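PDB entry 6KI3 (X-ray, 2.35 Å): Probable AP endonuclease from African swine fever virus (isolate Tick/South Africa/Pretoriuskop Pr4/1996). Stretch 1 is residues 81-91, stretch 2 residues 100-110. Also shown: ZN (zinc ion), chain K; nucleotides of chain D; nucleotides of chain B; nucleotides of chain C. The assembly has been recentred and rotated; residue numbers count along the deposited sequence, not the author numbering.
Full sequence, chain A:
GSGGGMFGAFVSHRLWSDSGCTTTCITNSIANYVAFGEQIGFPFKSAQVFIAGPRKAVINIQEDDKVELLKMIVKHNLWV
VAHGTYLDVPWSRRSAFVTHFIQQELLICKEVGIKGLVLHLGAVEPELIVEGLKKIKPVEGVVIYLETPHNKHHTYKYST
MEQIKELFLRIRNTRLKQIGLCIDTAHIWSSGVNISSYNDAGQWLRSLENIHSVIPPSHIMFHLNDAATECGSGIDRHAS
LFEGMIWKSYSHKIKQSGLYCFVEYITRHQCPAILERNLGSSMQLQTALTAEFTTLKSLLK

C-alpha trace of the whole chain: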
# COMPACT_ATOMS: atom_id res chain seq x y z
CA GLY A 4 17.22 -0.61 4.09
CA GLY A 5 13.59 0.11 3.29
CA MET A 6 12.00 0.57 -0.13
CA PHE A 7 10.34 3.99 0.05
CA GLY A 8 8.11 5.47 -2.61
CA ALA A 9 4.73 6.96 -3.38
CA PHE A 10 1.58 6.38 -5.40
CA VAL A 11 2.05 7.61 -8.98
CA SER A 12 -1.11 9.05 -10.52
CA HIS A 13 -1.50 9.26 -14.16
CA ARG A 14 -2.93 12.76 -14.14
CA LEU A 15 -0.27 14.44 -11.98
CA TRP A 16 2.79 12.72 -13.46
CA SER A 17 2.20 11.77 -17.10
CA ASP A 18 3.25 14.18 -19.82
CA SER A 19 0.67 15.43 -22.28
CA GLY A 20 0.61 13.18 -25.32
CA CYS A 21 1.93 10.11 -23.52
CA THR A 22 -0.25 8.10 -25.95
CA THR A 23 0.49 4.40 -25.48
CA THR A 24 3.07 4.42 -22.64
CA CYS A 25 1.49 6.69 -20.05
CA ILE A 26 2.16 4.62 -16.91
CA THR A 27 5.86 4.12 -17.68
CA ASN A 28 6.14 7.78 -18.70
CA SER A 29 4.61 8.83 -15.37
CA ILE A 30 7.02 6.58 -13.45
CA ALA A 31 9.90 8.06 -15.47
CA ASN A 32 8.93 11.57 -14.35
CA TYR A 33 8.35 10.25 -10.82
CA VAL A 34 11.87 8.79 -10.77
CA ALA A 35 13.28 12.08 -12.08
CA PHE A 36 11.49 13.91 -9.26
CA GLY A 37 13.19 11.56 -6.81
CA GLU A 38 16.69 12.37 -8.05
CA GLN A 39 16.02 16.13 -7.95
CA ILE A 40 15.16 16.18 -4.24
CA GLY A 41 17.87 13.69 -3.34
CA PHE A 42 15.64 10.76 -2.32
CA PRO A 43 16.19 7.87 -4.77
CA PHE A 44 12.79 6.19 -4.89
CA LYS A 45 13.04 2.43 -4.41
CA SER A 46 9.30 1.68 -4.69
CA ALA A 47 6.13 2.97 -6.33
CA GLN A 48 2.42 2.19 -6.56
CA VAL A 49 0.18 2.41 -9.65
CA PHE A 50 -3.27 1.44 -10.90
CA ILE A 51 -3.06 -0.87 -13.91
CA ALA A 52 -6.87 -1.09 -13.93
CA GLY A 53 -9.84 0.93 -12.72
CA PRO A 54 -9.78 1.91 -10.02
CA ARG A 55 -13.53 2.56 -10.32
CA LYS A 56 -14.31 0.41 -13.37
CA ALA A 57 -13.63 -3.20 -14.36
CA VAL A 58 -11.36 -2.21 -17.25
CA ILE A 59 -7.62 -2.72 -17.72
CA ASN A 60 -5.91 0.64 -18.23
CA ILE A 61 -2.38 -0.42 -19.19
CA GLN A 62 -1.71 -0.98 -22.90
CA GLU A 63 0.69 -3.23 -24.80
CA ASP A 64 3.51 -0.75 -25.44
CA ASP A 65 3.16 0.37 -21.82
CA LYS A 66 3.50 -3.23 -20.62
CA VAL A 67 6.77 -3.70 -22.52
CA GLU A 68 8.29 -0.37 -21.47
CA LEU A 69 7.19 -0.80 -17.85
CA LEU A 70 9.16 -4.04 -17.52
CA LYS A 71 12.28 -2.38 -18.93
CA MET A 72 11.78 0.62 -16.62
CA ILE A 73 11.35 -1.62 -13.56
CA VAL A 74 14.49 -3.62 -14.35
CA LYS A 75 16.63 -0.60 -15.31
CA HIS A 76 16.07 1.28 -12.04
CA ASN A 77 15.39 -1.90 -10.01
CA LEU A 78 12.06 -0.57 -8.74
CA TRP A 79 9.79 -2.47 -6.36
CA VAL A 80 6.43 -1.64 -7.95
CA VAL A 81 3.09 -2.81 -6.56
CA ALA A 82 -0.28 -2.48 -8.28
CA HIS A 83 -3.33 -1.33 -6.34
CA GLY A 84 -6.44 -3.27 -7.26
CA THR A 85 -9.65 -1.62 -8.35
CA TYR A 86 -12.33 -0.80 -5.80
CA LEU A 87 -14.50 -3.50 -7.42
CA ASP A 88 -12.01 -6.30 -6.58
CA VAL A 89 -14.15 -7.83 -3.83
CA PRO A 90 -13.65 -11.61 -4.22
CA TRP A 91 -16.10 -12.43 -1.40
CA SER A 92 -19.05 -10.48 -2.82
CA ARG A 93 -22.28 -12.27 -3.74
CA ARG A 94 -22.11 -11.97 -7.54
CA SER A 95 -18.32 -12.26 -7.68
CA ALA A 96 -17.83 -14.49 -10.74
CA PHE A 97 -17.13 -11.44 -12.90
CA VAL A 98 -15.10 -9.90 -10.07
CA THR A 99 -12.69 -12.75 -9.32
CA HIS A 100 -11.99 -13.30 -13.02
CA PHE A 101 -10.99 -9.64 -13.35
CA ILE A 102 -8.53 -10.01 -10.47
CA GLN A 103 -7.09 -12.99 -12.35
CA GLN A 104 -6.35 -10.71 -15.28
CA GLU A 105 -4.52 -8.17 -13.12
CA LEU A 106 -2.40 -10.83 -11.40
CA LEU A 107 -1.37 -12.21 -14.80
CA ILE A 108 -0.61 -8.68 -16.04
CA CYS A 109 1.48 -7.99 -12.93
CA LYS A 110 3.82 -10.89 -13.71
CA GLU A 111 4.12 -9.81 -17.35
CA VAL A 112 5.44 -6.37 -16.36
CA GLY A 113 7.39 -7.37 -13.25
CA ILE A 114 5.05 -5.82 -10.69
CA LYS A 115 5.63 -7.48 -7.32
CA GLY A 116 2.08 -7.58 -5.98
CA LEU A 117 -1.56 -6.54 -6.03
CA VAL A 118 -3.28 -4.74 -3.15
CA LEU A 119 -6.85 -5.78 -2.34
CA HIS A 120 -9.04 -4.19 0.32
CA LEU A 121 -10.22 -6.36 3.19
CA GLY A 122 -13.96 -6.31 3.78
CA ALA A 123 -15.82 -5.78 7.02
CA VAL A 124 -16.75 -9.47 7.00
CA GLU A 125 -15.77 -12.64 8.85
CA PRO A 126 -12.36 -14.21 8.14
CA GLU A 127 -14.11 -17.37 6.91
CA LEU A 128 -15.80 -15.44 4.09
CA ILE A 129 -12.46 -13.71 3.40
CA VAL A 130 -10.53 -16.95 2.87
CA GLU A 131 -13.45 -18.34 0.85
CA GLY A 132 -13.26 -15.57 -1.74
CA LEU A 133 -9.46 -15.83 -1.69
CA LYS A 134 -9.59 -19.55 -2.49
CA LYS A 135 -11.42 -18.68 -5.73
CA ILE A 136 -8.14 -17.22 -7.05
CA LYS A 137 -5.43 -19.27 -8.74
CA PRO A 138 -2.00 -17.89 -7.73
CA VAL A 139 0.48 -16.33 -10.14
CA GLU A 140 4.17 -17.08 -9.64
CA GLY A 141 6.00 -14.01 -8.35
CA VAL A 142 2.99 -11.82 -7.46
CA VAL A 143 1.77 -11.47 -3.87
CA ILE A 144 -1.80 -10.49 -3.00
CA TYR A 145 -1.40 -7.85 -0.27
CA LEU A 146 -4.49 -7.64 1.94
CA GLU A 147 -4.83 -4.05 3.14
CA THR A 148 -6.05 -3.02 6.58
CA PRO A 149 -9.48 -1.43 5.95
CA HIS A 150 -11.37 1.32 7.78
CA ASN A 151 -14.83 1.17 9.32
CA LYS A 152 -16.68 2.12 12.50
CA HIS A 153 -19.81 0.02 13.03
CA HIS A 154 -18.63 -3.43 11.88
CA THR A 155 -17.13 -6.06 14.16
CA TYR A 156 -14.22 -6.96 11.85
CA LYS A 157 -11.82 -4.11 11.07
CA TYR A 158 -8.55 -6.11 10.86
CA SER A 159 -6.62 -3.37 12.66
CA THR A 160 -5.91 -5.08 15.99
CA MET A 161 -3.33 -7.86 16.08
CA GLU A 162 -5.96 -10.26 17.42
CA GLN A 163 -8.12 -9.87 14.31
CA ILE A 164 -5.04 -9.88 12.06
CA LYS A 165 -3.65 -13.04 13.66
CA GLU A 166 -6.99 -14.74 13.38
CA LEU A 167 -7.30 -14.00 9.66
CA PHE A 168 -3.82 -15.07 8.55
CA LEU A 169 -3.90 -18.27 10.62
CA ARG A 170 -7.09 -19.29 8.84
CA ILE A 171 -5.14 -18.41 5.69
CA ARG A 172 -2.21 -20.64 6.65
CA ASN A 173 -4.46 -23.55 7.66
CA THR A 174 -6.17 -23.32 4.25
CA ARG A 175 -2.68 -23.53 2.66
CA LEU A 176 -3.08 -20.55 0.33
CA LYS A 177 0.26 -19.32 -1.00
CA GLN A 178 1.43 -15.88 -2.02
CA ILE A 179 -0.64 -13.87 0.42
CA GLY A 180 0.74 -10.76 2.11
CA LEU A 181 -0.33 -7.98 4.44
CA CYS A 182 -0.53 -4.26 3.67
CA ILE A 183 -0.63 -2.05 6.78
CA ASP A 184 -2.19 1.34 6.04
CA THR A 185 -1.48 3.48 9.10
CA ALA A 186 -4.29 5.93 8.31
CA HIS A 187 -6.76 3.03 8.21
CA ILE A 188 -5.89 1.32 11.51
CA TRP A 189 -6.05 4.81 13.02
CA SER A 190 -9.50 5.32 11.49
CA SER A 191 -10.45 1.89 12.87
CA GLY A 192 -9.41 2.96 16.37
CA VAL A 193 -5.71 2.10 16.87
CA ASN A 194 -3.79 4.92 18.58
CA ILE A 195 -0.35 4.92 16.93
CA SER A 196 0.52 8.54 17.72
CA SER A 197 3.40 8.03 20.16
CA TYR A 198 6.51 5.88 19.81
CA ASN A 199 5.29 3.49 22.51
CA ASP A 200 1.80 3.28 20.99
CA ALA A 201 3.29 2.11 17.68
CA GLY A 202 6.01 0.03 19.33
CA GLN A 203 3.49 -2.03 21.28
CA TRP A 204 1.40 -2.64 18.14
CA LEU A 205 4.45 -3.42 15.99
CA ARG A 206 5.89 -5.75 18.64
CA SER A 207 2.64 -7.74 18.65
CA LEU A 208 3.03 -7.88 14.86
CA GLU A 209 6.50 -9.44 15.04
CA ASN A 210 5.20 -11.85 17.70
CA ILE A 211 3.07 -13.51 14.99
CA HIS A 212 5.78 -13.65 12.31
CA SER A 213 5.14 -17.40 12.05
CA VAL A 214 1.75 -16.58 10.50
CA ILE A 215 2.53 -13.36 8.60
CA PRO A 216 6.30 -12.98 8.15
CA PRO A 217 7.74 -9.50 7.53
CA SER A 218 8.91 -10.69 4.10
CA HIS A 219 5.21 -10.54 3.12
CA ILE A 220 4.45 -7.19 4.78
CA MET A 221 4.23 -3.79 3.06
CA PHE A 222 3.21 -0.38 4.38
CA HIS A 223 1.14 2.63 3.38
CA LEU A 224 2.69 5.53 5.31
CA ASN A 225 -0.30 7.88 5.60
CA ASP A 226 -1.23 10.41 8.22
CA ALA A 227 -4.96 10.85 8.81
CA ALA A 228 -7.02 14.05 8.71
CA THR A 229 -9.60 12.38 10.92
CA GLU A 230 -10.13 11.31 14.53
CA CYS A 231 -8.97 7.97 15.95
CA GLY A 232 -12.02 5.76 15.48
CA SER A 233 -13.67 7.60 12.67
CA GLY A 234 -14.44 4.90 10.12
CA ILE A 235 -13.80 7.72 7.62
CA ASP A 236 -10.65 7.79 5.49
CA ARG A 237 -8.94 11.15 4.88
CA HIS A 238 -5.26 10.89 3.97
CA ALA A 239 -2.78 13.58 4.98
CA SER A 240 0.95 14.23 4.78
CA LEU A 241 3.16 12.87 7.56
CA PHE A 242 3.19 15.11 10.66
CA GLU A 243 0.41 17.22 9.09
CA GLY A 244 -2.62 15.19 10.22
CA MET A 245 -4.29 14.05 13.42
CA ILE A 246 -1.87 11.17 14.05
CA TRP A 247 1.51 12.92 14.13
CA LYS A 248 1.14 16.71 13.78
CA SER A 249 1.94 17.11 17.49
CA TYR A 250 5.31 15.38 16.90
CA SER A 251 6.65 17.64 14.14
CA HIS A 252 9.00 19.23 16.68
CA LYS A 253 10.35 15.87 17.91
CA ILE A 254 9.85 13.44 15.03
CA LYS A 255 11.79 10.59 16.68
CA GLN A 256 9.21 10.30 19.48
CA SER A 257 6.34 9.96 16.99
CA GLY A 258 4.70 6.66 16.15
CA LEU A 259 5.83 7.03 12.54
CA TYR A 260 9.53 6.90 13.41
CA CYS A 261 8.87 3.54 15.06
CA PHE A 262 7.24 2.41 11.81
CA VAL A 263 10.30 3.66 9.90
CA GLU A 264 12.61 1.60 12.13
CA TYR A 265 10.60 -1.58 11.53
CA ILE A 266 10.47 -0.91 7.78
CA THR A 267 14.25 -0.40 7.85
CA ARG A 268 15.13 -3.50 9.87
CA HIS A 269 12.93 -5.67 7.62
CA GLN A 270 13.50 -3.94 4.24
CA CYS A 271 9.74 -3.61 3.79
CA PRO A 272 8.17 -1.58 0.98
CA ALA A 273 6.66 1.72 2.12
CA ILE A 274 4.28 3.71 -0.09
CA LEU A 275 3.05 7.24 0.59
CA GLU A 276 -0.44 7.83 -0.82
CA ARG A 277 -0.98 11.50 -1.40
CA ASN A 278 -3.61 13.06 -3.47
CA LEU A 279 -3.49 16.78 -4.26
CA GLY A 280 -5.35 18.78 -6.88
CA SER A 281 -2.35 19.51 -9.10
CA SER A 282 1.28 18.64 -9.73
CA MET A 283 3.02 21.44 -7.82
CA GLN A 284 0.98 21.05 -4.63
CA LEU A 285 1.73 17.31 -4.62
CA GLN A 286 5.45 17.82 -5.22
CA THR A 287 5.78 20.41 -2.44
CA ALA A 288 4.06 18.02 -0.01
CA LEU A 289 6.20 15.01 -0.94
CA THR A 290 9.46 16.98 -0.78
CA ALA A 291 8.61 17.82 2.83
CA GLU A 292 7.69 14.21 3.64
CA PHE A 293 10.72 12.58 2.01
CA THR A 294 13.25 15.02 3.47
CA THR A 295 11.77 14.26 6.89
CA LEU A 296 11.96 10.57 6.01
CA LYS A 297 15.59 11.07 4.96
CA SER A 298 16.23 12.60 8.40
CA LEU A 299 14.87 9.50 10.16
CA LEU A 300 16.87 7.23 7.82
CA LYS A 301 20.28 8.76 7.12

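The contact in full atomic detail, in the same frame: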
# COMPACT_ATOMS: atom_id res chain seq x y z
N VAL A 81 4.28 -2.05 -6.91
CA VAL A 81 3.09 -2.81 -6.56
C VAL A 81 1.90 -2.15 -7.24
O VAL A 81 1.85 -0.92 -7.41
CB VAL A 81 2.89 -2.90 -5.03
CG1 VAL A 81 2.62 -1.52 -4.43
CG2 VAL A 81 1.78 -3.88 -4.68
N ALA A 82 0.94 -2.97 -7.66
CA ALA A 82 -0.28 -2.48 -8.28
C ALA A 82 -1.39 -2.48 -7.24
O ALA A 82 -1.55 -3.45 -6.49
CB ALA A 82 -0.67 -3.35 -9.47
N HIS A 83 -2.15 -1.39 -7.18
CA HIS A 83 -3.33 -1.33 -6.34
C HIS A 83 -4.53 -1.81 -7.14
O HIS A 83 -4.76 -1.34 -8.26
CB HIS A 83 -3.56 0.09 -5.82
CG HIS A 83 -4.53 0.16 -4.67
ND1 HIS A 83 -5.82 -0.32 -4.76
CD2 HIS A 83 -4.39 0.66 -3.42
CE1 HIS A 83 -6.43 -0.13 -3.60
NE2 HIS A 83 -5.59 0.47 -2.78
N GLY A 84 -5.27 -2.76 -6.58
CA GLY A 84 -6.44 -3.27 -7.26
C GLY A 84 -7.54 -2.24 -7.34
O GLY A 84 -7.55 -1.23 -6.63
N THR A 85 -8.49 -2.49 -8.24
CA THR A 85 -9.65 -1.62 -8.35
C THR A 85 -10.52 -1.74 -7.10
O THR A 85 -10.40 -2.68 -6.31
CB THR A 85 -10.48 -1.97 -9.58
OG1 THR A 85 -11.21 -3.18 -9.34
CG2 THR A 85 -9.58 -2.16 -10.79
N TYR A 86 -11.40 -0.76 -6.92
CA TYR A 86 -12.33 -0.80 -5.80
C TYR A 86 -13.41 -1.86 -5.97
O TYR A 86 -14.13 -2.15 -5.01
CB TYR A 86 -12.96 0.58 -5.60
CG TYR A 86 -11.95 1.67 -5.33
CD1 TYR A 86 -10.77 1.39 -4.65
CD2 TYR A 86 -12.16 2.97 -5.77
CE1 TYR A 86 -9.84 2.38 -4.40
CE2 TYR A 86 -11.23 3.96 -5.53
CZ TYR A 86 -10.07 3.66 -4.84
OH TYR A 86 -9.14 4.64 -4.59
N LEU A 87 -13.53 -2.45 -7.16
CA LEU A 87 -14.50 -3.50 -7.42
C LEU A 87 -13.93 -4.90 -7.20
O LEU A 87 -14.64 -5.88 -7.43
CB LEU A 87 -15.02 -3.40 -8.86
CG LEU A 87 -15.19 -2.02 -9.49
CD1 LEU A 87 -15.69 -2.15 -10.93
CD2 LEU A 87 -16.14 -1.16 -8.68
N ASP A 88 -12.67 -5.00 -6.76
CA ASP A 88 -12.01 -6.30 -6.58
C ASP A 88 -12.38 -6.86 -5.20
O ASP A 88 -11.55 -6.96 -4.29
CB ASP A 88 -10.51 -6.16 -6.75
CG ASP A 88 -10.11 -5.84 -8.18
OD1 ASP A 88 -10.89 -6.15 -9.10
OD2 ASP A 88 -9.01 -5.29 -8.37
N VAL A 89 -13.64 -7.24 -5.07
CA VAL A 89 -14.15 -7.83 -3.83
C VAL A 89 -14.43 -9.31 -4.10
O VAL A 89 -15.53 -9.66 -4.54
CB VAL A 89 -15.41 -7.10 -3.35
CG1 VAL A 89 -15.75 -7.51 -1.92
CG2 VAL A 89 -15.22 -5.59 -3.45
N PRO A 90 -13.47 -10.20 -3.84
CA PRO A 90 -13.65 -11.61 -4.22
C PRO A 90 -14.70 -12.34 -3.40
O PRO A 90 -15.14 -13.42 -3.81
CB PRO A 90 -12.26 -12.23 -4.00
CG PRO A 90 -11.33 -11.06 -3.80
CD PRO A 90 -12.15 -9.96 -3.23
N TRP A 91 -15.12 -11.79 -2.26
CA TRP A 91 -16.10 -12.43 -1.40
C TRP A 91 -17.50 -11.84 -1.56
O TRP A 91 -18.38 -12.15 -0.75
CB TRP A 91 -15.66 -12.33 0.06
CG TRP A 91 -15.08 -10.99 0.41
CD1 TRP A 91 -15.77 -9.89 0.82
CD2 TRP A 91 -13.70 -10.63 0.39
NE1 TRP A 91 -14.89 -8.85 1.05
CE2 TRP A 91 -13.62 -9.28 0.79
CE3 TRP A 91 -12.52 -11.31 0.06
CZ2 TRP A 91 -12.41 -8.60 0.88
CZ3 TRP A 91 -11.32 -10.63 0.15
CH2 TRP A 91 -11.27 -9.29 0.56
N HIS A 100 -12.66 -13.14 -11.73
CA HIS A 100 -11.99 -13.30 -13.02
C HIS A 100 -11.20 -12.06 -13.39
O HIS A 100 -10.11 -12.16 -13.98
CB HIS A 100 -13.01 -13.63 -14.11
CG HIS A 100 -12.42 -13.70 -15.48
ND1 HIS A 100 -12.42 -12.62 -16.34
CD2 HIS A 100 -11.80 -14.70 -16.14
CE1 HIS A 100 -11.82 -12.96 -17.46
NE2 HIS A 100 -11.44 -14.22 -17.37
N PHE A 101 -11.71 -10.88 -13.05
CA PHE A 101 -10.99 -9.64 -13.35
C PHE A 101 -9.70 -9.55 -12.54
O PHE A 101 -8.67 -9.10 -13.06
CB PHE A 101 -11.89 -8.43 -13.08
CG PHE A 101 -11.30 -7.13 -13.54
CD1 PHE A 101 -11.39 -6.74 -14.86
CD2 PHE A 101 -10.64 -6.30 -12.64
CE1 PHE A 101 -10.85 -5.55 -15.29
CE2 PHE A 101 -10.10 -5.10 -13.06
CZ PHE A 101 -10.20 -4.72 -14.39
N ILE A 102 -9.74 -9.96 -11.27
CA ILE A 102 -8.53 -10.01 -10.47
C ILE A 102 -7.52 -10.97 -11.09
O ILE A 102 -6.30 -10.74 -11.01
CB ILE A 102 -8.87 -10.41 -9.02
CG1 ILE A 102 -9.83 -9.40 -8.40
CG2 ILE A 102 -7.61 -10.54 -8.17
CD1 ILE A 102 -10.28 -9.76 -7.01
N GLN A 103 -8.00 -12.04 -11.72
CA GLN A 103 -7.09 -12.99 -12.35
C GLN A 103 -6.33 -12.36 -13.51
O GLN A 103 -5.17 -12.70 -13.74
CB GLN A 103 -7.87 -14.22 -12.83
CG GLN A 103 -7.00 -15.44 -13.06
CD GLN A 103 -6.31 -15.91 -11.79
OE1 GLN A 103 -6.88 -15.82 -10.69
NE2 GLN A 103 -5.09 -16.41 -11.92
N GLN A 104 -6.98 -11.44 -14.20
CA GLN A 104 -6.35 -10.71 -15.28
C GLN A 104 -5.24 -9.80 -14.79
O GLN A 104 -4.20 -9.77 -15.34
CB GLN A 104 -7.36 -9.89 -16.06
CG GLN A 104 -8.59 -10.65 -16.47
CD GLN A 104 -9.58 -9.83 -17.23
OE1 GLN A 104 -10.78 -9.90 -16.97
NE2 GLN A 104 -9.11 -9.05 -18.18
N GLU A 105 -5.50 -9.08 -13.71
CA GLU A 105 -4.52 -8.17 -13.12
C GLU A 105 -3.30 -8.93 -12.62
O GLU A 105 -2.16 -8.52 -12.86
CB GLU A 105 -5.17 -7.38 -11.98
CG GLU A 105 -6.13 -6.29 -12.44
CD GLU A 105 -6.88 -5.66 -11.28
OE1 GLU A 105 -7.76 -6.34 -10.71
OE2 GLU A 105 -6.58 -4.50 -10.94
N LEU A 106 -3.52 -10.04 -11.91
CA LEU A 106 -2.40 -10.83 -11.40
C LEU A 106 -1.52 -11.34 -12.54
O LEU A 106 -0.29 -11.33 -12.44
CB LEU A 106 -2.92 -11.99 -10.56
CG LEU A 106 -3.63 -11.61 -9.26
CD1 LEU A 106 -4.25 -12.83 -8.62
CD2 LEU A 106 -2.66 -10.94 -8.30
N LEU A 107 -2.14 -11.79 -13.64
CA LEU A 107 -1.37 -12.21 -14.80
C LEU A 107 -0.62 -11.04 -15.41
O LEU A 107 0.55 -11.17 -15.81
CB LEU A 107 -2.28 -12.86 -15.83
N ILE A 108 -1.26 -9.87 -15.48
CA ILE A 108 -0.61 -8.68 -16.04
C ILE A 108 0.56 -8.25 -15.16
O ILE A 108 1.60 -7.81 -15.66
CB ILE A 108 -1.64 -7.55 -16.21
CG1 ILE A 108 -2.65 -7.90 -17.31
CG2 ILE A 108 -0.95 -6.23 -16.53
CD1 ILE A 108 -3.82 -6.95 -17.39
N CYS A 109 0.41 -8.39 -13.84
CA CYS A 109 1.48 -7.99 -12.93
C CYS A 109 2.76 -8.78 -13.19
O CYS A 109 3.86 -8.22 -13.18
CB CYS A 109 1.04 -8.16 -11.48
SG CYS A 109 -0.18 -6.95 -10.92
N LYS A 110 2.64 -10.09 -13.44
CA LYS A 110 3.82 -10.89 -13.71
C LYS A 110 4.43 -10.57 -15.06
O LYS A 110 5.65 -10.68 -15.24
CB LYS A 110 3.49 -12.38 -13.62
CG LYS A 110 4.71 -13.29 -13.64
CD LYS A 110 4.59 -14.40 -14.67
CE LYS A 110 3.63 -15.48 -14.20
NZ LYS A 110 3.40 -16.52 -15.25
ZN ZN K . -5.88 0.91 -0.68
P DG D 10 -20.80 -3.36 -8.11
OP1 DG D 10 -21.61 -4.31 -7.32
OP2 DG D 10 -21.28 -1.97 -8.32
O5' DG D 10 -19.34 -3.28 -7.48
C5' DG D 10 -18.64 -4.48 -7.17
C4' DG D 10 -18.15 -4.46 -5.73
O4' DG D 10 -17.29 -3.31 -5.52
C3' DG D 10 -19.23 -4.36 -4.67
O3' DG D 10 -18.83 -5.07 -3.51
C2' DG D 10 -19.33 -2.86 -4.42
C1' DG D 10 -17.88 -2.41 -4.60
N9 DG D 10 -17.75 -1.06 -5.15
C8 DG D 10 -18.38 -0.55 -6.26
N7 DG D 10 -18.06 0.69 -6.51
C5 DG D 10 -17.17 1.02 -5.50
C6 DG D 10 -16.49 2.24 -5.25
O6 DG D 10 -16.54 3.29 -5.90
N1 DG D 10 -15.67 2.15 -4.13
C2 DG D 10 -15.54 1.03 -3.34
N2 DG D 10 -14.71 1.14 -2.29
N3 DG D 10 -16.17 -0.12 -3.56
C4 DG D 10 -16.96 -0.05 -4.66
P DC B 9 -11.06 11.13 -0.75
OP1 DC B 9 -10.05 11.64 0.14
OP2 DC B 9 -11.18 11.69 -2.08
O5' DC B 9 -10.83 9.58 -0.86
C5' DC B 9 -10.61 8.85 0.33
C4' DC B 9 -10.54 7.37 0.06
O4' DC B 9 -11.83 6.89 -0.36
C3' DC B 9 -9.60 6.94 -1.05
O3' DC B 9 -8.34 6.64 -0.46
C2' DC B 9 -10.22 5.65 -1.54
C1' DC B 9 -11.67 5.70 -1.07
N1 DC B 9 -12.62 5.71 -2.16
C2 DC B 9 -13.35 4.56 -2.45
O2 DC B 9 -13.18 3.56 -1.76
N3 DC B 9 -14.24 4.58 -3.46
C4 DC B 9 -14.40 5.69 -4.18
N4 DC B 9 -15.26 5.65 -5.19
C5 DC B 9 -13.66 6.87 -3.91
C6 DC B 9 -12.79 6.84 -2.91
P DC C 2 -7.72 7.74 -5.14
OP1 DC C 2 -7.95 9.20 -5.03
OP2 DC C 2 -8.57 6.80 -4.37
O5' DC C 2 -7.81 7.32 -6.67
C5' DC C 2 -7.14 8.08 -7.66
C4' DC C 2 -7.13 7.35 -8.99
O4' DC C 2 -8.49 7.22 -9.48
C3' DC C 2 -6.35 8.03 -10.10
O3' DC C 2 -5.78 7.04 -10.94
C2' DC C 2 -7.42 8.85 -10.82
C1' DC C 2 -8.64 7.93 -10.69
N1 DC C 2 -9.93 8.67 -10.64
C2 DC C 2 -11.06 8.13 -11.26
O2 DC C 2 -10.97 7.05 -11.86
N3 DC C 2 -12.24 8.81 -11.20
C4 DC C 2 -12.30 9.97 -10.55
N4 DC C 2 -13.48 10.60 -10.51
C5 DC C 2 -11.16 10.53 -9.90
C6 DC C 2 -10.01 9.86 -9.97

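Stretch 1 leaves a β-strand (residues 81-83) and runs as loop and turn across one side of the helix that spans stretch 2. The contact is modest, burying 304 Å² counted over both sides, and no hydrogen bond crosses it. It rests on packing of small and apolar groups around a close pair of acidic side chains, and the helix contributes Phe101, Ile102, Glu105 and Cys109, whose three- and four-residue spacing brings them onto the same side.

In the strand, side chains alternate. Val81 points away from the helix, whereas Ala82 points toward it and places its CB 3.9 Å from Cys109 SG. The small methyl group and the thiol of the m rotamer suit the place, since the two backbones come near here, with the CA atoms of Ala82 and Cys109 7.4 Å apart. His83 turns away again. Its ND1 donates a hydrogen bond to Gly84 O (2.7 Å), which leaves NE2 free to bind the zinc ion at 2.2 Å, so that consecutive residues serve the helix contact and the metal site.

Gly84 lets the chain pass close to the acidic pair: its CA lies 3.9 Å from Glu105 OE2, and a CB at its ideal position would fall 2.9 Å from Asp88 OD2, too near to be accommodated. Thr85 opens a type I turn that ends at Asp88, closed by the bond from Asp88 N to Thr85 O (3.3 Å). In its p rotamer, Thr85 directs CG2 to the helix, 3.8 Å from Phe101 CE2 and also 3.8 Å from Glu105 OE2, while its OG1 accepts a hydrogen bond from Leu87 N (3.3 Å). The middle of the turn makes no contact with the helix and instead meets nucleic acid: DC9 of chain B lies over one face of the Tyr86 ring, and Leu87 CD2 approaches DG10 of chain D C8 at 3.4 Å.

Asp88 brings the chain back to the helix and covers more of the contact than any other residue of stretch 1. Its OD1 sits 3.5 Å from Ile102 CG1 and 3.6 Å from Phe101 CD2, at the edge of the phenyl ring, where the partly positive ring hydrogens suit a carboxylate oxygen; Thr85 CG2 lies at the same ring's edge. Asp88 OD2 accepts a weak hydrogen bond from Thr85 N (2.9 Å) and lies only 2.9 Å from Glu105 OE1. Two carboxylates at this distance would repel if both were charged, and the model does not settle their protonation. Glu105 OE2 is buried by the contact without a polar partner.

Val89 points away, its CG2 reaching DG10 of chain D O3' at 3.6 Å. Pro90 then completes the contact on the apolar side: its CG packs 3.6 Å from Ile102 CD1. The extended m,t side chain of Ile102 thus touches both Asp88 and Pro90, and Trp91 lies beyond reach of the helix.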